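Local coordinates for protein alginate lyase A1-II' (Sphingomonas sp. A1, PDB 2CWS) that probably cleaves alginate as a polysaccharide lyase of family 7, this chain being the catalytic lyase domain with a beta-jelly-roll-like sandwich fold, at residues 26-29 and 30-33; 174-178 and 179-183. One frame throughout, in Å; residues are numbered along the deposited sequence. Where two conformers were deposited one is given.

Interaction 1 of 2, residues 26-29 and 30-33; sequences EISS and ANLG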
# COMPACT_ATOMS: atom_id res chain seq x y z
N GLU A 26 8.67 4.94 12.48
CA GLU A 26 9.06 4.21 11.33
C GLU A 26 10.22 3.27 11.66
O GLU A 26 11.13 3.65 12.42
CB GLU A 26 9.54 5.13 10.18
CG GLU A 26 8.39 6.02 9.70
CD GLU A 26 8.77 6.79 8.45
OE1 GLU A 26 7.89 7.22 7.70
OE2 GLU A 26 9.98 6.94 8.14
N ILE A 27 10.17 2.07 11.11
CA ILE A 27 11.22 1.05 11.26
C ILE A 27 11.96 0.94 9.93
O ILE A 27 11.37 0.75 8.89
CB ILE A 27 10.63 -0.32 11.65
CG1 ILE A 27 9.69 -0.26 12.85
CG2 ILE A 27 11.76 -1.33 11.89
CD1 ILE A 27 10.31 0.32 14.14
N SER A 28 13.29 1.08 10.03
CA SER A 28 14.15 1.08 8.87
C SER A 28 14.21 -0.30 8.20
O SER A 28 13.95 -1.35 8.81
CB SER A 28 15.58 1.45 9.27
OG SER A 28 16.12 0.36 10.02
N SER A 29 14.57 -0.30 6.92
CA SER A 29 14.77 -1.56 6.21
C SER A 29 15.73 -2.47 6.94
O SER A 29 15.51 -3.67 7.06
CB SER A 29 15.35 -1.35 4.80
OG SER A 29 14.58 -0.40 4.07
N ALA A 30 16.82 -1.88 7.43
CA ALA A 30 17.81 -2.74 8.12
C ALA A 30 17.22 -3.37 9.35
O ALA A 30 17.48 -4.56 9.63
CB ALA A 30 19.04 -1.93 8.49
N ASN A 31 16.45 -2.63 10.14
CA ASN A 31 15.86 -3.20 11.34
C ASN A 31 14.80 -4.22 11.02
O ASN A 31 14.64 -5.21 11.74
CB ASN A 31 15.38 -2.12 12.28
CG ASN A 31 16.55 -1.52 13.05
OD1 ASN A 31 17.56 -2.23 13.32
ND2 ASN A 31 16.44 -0.25 13.38
N LEU A 32 14.08 -4.06 9.89
CA LEU A 32 13.15 -5.11 9.47
C LEU A 32 13.93 -6.39 9.20
O LEU A 32 13.53 -7.48 9.59
CB LEU A 32 12.38 -4.64 8.24
CG LEU A 32 11.38 -3.50 8.46
CD1 LEU A 32 10.77 -3.06 7.14
CD2 LEU A 32 10.31 -3.88 9.46
N GLY A 33 15.07 -6.25 8.50
CA GLY A 33 15.90 -7.40 8.18
C GLY A 33 16.51 -8.08 9.40
O GLY A 33 16.79 -9.31 9.26
O HOH W 1 14.45 1.66 12.66

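Interaction 2 of 2, residues 174-178 and 179-183; sequences YVTMN and GDTRS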
# COMPACT_ATOMS: atom_id res chain seq x y z
N TYR A 174 -2.20 -0.50 -14.49
CA TYR A 174 -2.86 -1.78 -14.67
C TYR A 174 -3.06 -2.37 -13.28
O TYR A 174 -2.08 -2.59 -12.56
CB TYR A 174 -2.02 -2.73 -15.55
CG TYR A 174 -1.74 -2.12 -16.91
CD1 TYR A 174 -0.68 -1.24 -17.10
CD2 TYR A 174 -2.56 -2.44 -17.99
CE1 TYR A 174 -0.42 -0.67 -18.34
CE2 TYR A 174 -2.33 -1.88 -19.24
CZ TYR A 174 -1.26 -1.02 -19.39
OH TYR A 174 -1.02 -0.43 -20.65
N VAL A 175 -4.32 -2.59 -12.92
CA VAL A 175 -4.68 -3.01 -11.56
C VAL A 175 -5.34 -4.37 -11.66
O VAL A 175 -6.30 -4.55 -12.42
CB VAL A 175 -5.55 -1.93 -10.88
CG1 VAL A 175 -4.73 -0.63 -10.75
CG2 VAL A 175 -6.88 -1.67 -11.59
N THR A 176 -4.84 -5.33 -10.88
CA THR A 176 -5.23 -6.71 -11.08
C THR A 176 -5.52 -7.39 -9.76
O THR A 176 -4.74 -7.30 -8.80
CB THR A 176 -4.02 -7.48 -11.70
OG1 THR A 176 -3.68 -6.82 -12.95
CG2 THR A 176 -4.31 -8.95 -11.97
N MET A 177 -6.62 -8.15 -9.75
CA MET A 177 -6.91 -9.10 -8.68
C MET A 177 -7.19 -10.45 -9.28
O MET A 177 -8.05 -10.57 -10.16
CB MET A 177 -8.18 -8.66 -7.89
CG MET A 177 -7.95 -7.38 -7.12
SD MET A 177 -6.88 -7.59 -5.69
CE MET A 177 -8.05 -8.44 -4.57
N ASN A 178 -6.45 -11.45 -8.84
CA ASN A 178 -6.71 -12.84 -9.25
C ASN A 178 -6.72 -12.98 -10.76
O ASN A 178 -7.55 -13.68 -11.33
CB ASN A 178 -7.99 -13.39 -8.63
CG ASN A 178 -7.97 -13.26 -7.09
OD1 ASN A 178 -6.89 -13.28 -6.46
ND2 ASN A 178 -9.13 -13.15 -6.53
N GLY A 179 -5.77 -12.29 -11.41
CA GLY A 179 -5.64 -12.46 -12.87
C GLY A 179 -6.61 -11.62 -13.68
O GLY A 179 -6.53 -11.65 -14.92
N ASP A 180 -7.48 -10.82 -13.05
CA ASP A 180 -8.43 -9.93 -13.74
C ASP A 180 -7.81 -8.53 -13.72
O ASP A 180 -7.67 -7.96 -12.64
CB ASP A 180 -9.75 -9.99 -12.98
CG ASP A 180 -10.83 -9.08 -13.48
OD1 ASP A 180 -10.55 -8.22 -14.38
OD2 ASP A 180 -11.98 -9.19 -12.98
N THR A 181 -7.40 -8.02 -14.89
CA THR A 181 -6.72 -6.76 -14.98
C THR A 181 -7.63 -5.69 -15.58
O THR A 181 -8.33 -5.91 -16.59
CB THR A 181 -5.46 -6.89 -15.83
OG1 THR A 181 -4.59 -7.82 -15.22
CG2 THR A 181 -4.74 -5.57 -16.02
N ARG A 182 -7.58 -4.51 -14.98
CA ARG A 182 -8.24 -3.31 -15.51
C ARG A 182 -7.16 -2.24 -15.74
O ARG A 182 -6.10 -2.31 -15.10
CB ARG A 182 -9.25 -2.74 -14.48
CG ARG A 182 -10.08 -3.81 -13.80
CD ARG A 182 -11.10 -4.52 -14.71
NE ARG A 182 -11.74 -5.66 -13.97
CZ ARG A 182 -12.66 -5.50 -13.01
NH1 ARG A 182 -13.12 -6.57 -12.37
NH2 ARG A 182 -13.14 -4.29 -12.68
N SER A 183 -7.42 -1.23 -16.55
CA SER A 183 -6.39 -0.20 -16.75
C SER A 183 -7.01 1.19 -16.73
O SER A 183 -8.18 1.39 -17.09
CB SER A 183 -5.62 -0.42 -18.07
OG SER A 183 -6.47 -0.13 -19.21

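Interaction 1 of 2, residues 26-29 and 30-33
Ser28 caps the short helix 29-33 by turning its hydroxyl back over the first turn, where OG accepts the backbone N-H of Asn31 at 3.0 Å (angle at the hydrogen 162°). A chi1 of 70° tucks OG between the backbone N and carbonyl carbon of Ser28, which aims it at that N-H. The side-chain amide of Asn31 lies beside OG but does not bond to it; instead a water accepts from both Ser28 N and Asn31 ND2, at 2.9 Å each. One residue before the cap, the CG2 methyl of Ile27 meets Asn31 CB at 3.7 Å, the two side chains crossing at about a right angle, and Leu32 CD2 at 3.8 Å. Leu17 of strand 15-18 touches both Ile27 and Leu32, while Ser29 OG bonds to Trp15 O. The helical bonds proper begin with Leu32 N to Ser28 O at 2.9 Å and Gly33 N to Ser29 O at 3.0 Å. Replacing Ser28 by alanine removes OG and would probably leave Asn31 N without its side-chain cap, making the first turn easier to fray. A neutral hydroxyl thus serves an N-H too early for the usual carbonyl four residues back, and this N-cap and the Ile27-Leu32 hydrophobic staple together hold the helix start.

Interaction 2 of 2, residues 174-178 and 179-183
Thr176 and Thr181 share one rotamer, chi1 -58° and -61°, with each OG1 beside its own backbone N and anti to the carbonyl carbon, and this turns the two hydroxyls toward each other across a non-hydrogen-bonded pair. Thr176 OG1 and Thr181 OG1 come within 2.6 Å, a short hydrogen bond in which either could be the donor. On the same face, the CG2 of Thr181 lies at the edge of the Tyr174 ring, near its plane, and Ser183 CB approaches Tyr174 CD2 obliquely at 3.7 Å. The other face carries Val175, whose CG2 packs 3.9 Å from Arg182 CB, the side chains crossing at about a right angle. Arg182 bends at chi2 (-69°) and reaches Asp180 side-on: NE binds OD1 and NH1 binds OD2, both at 2.9 Å. In this salt bridge the carboxylate oxygens lie near the guanidinium plane, but the carboxylate is tilted, and both nitrogens meet it from above its plane. Phe153 adds a cation-pi contact to Arg182, and Tyr152 O accepts from NH2. Backbone bonds join Val175 to Arg182 in both directions, and the Met177-Asp180 pair closes a type I' turn. This is a beta hairpin with a two-residue loop, Asn178-Gly179; hydroxyl pairs with hydroxyl on one face and, on the other, the guanidinium's positive charge probably stabilises the ionised Asp180.

From the N terminus, the chain runs through strand 15-18 and back along strand 26-27 before interaction 1 turns it directly into helix 29-33. This closes a very short turn at the end of strand 26-27, which is paired with 15-18 in the nine-stranded sheet. Well over a hundred residues later, interaction 2 closes the hairpin of strands 172-177 and 180-185 at the edge of the seven-stranded sheet, next to strand 162-169. The two contacts follow in series, neither nesting nor crossing. The centres of interactions 1 and 2 lie about 30 Å apart, on opposite sides of the chain's centre, without touching. One makes an early strand-to-helix passage, the other finishes a sheet border.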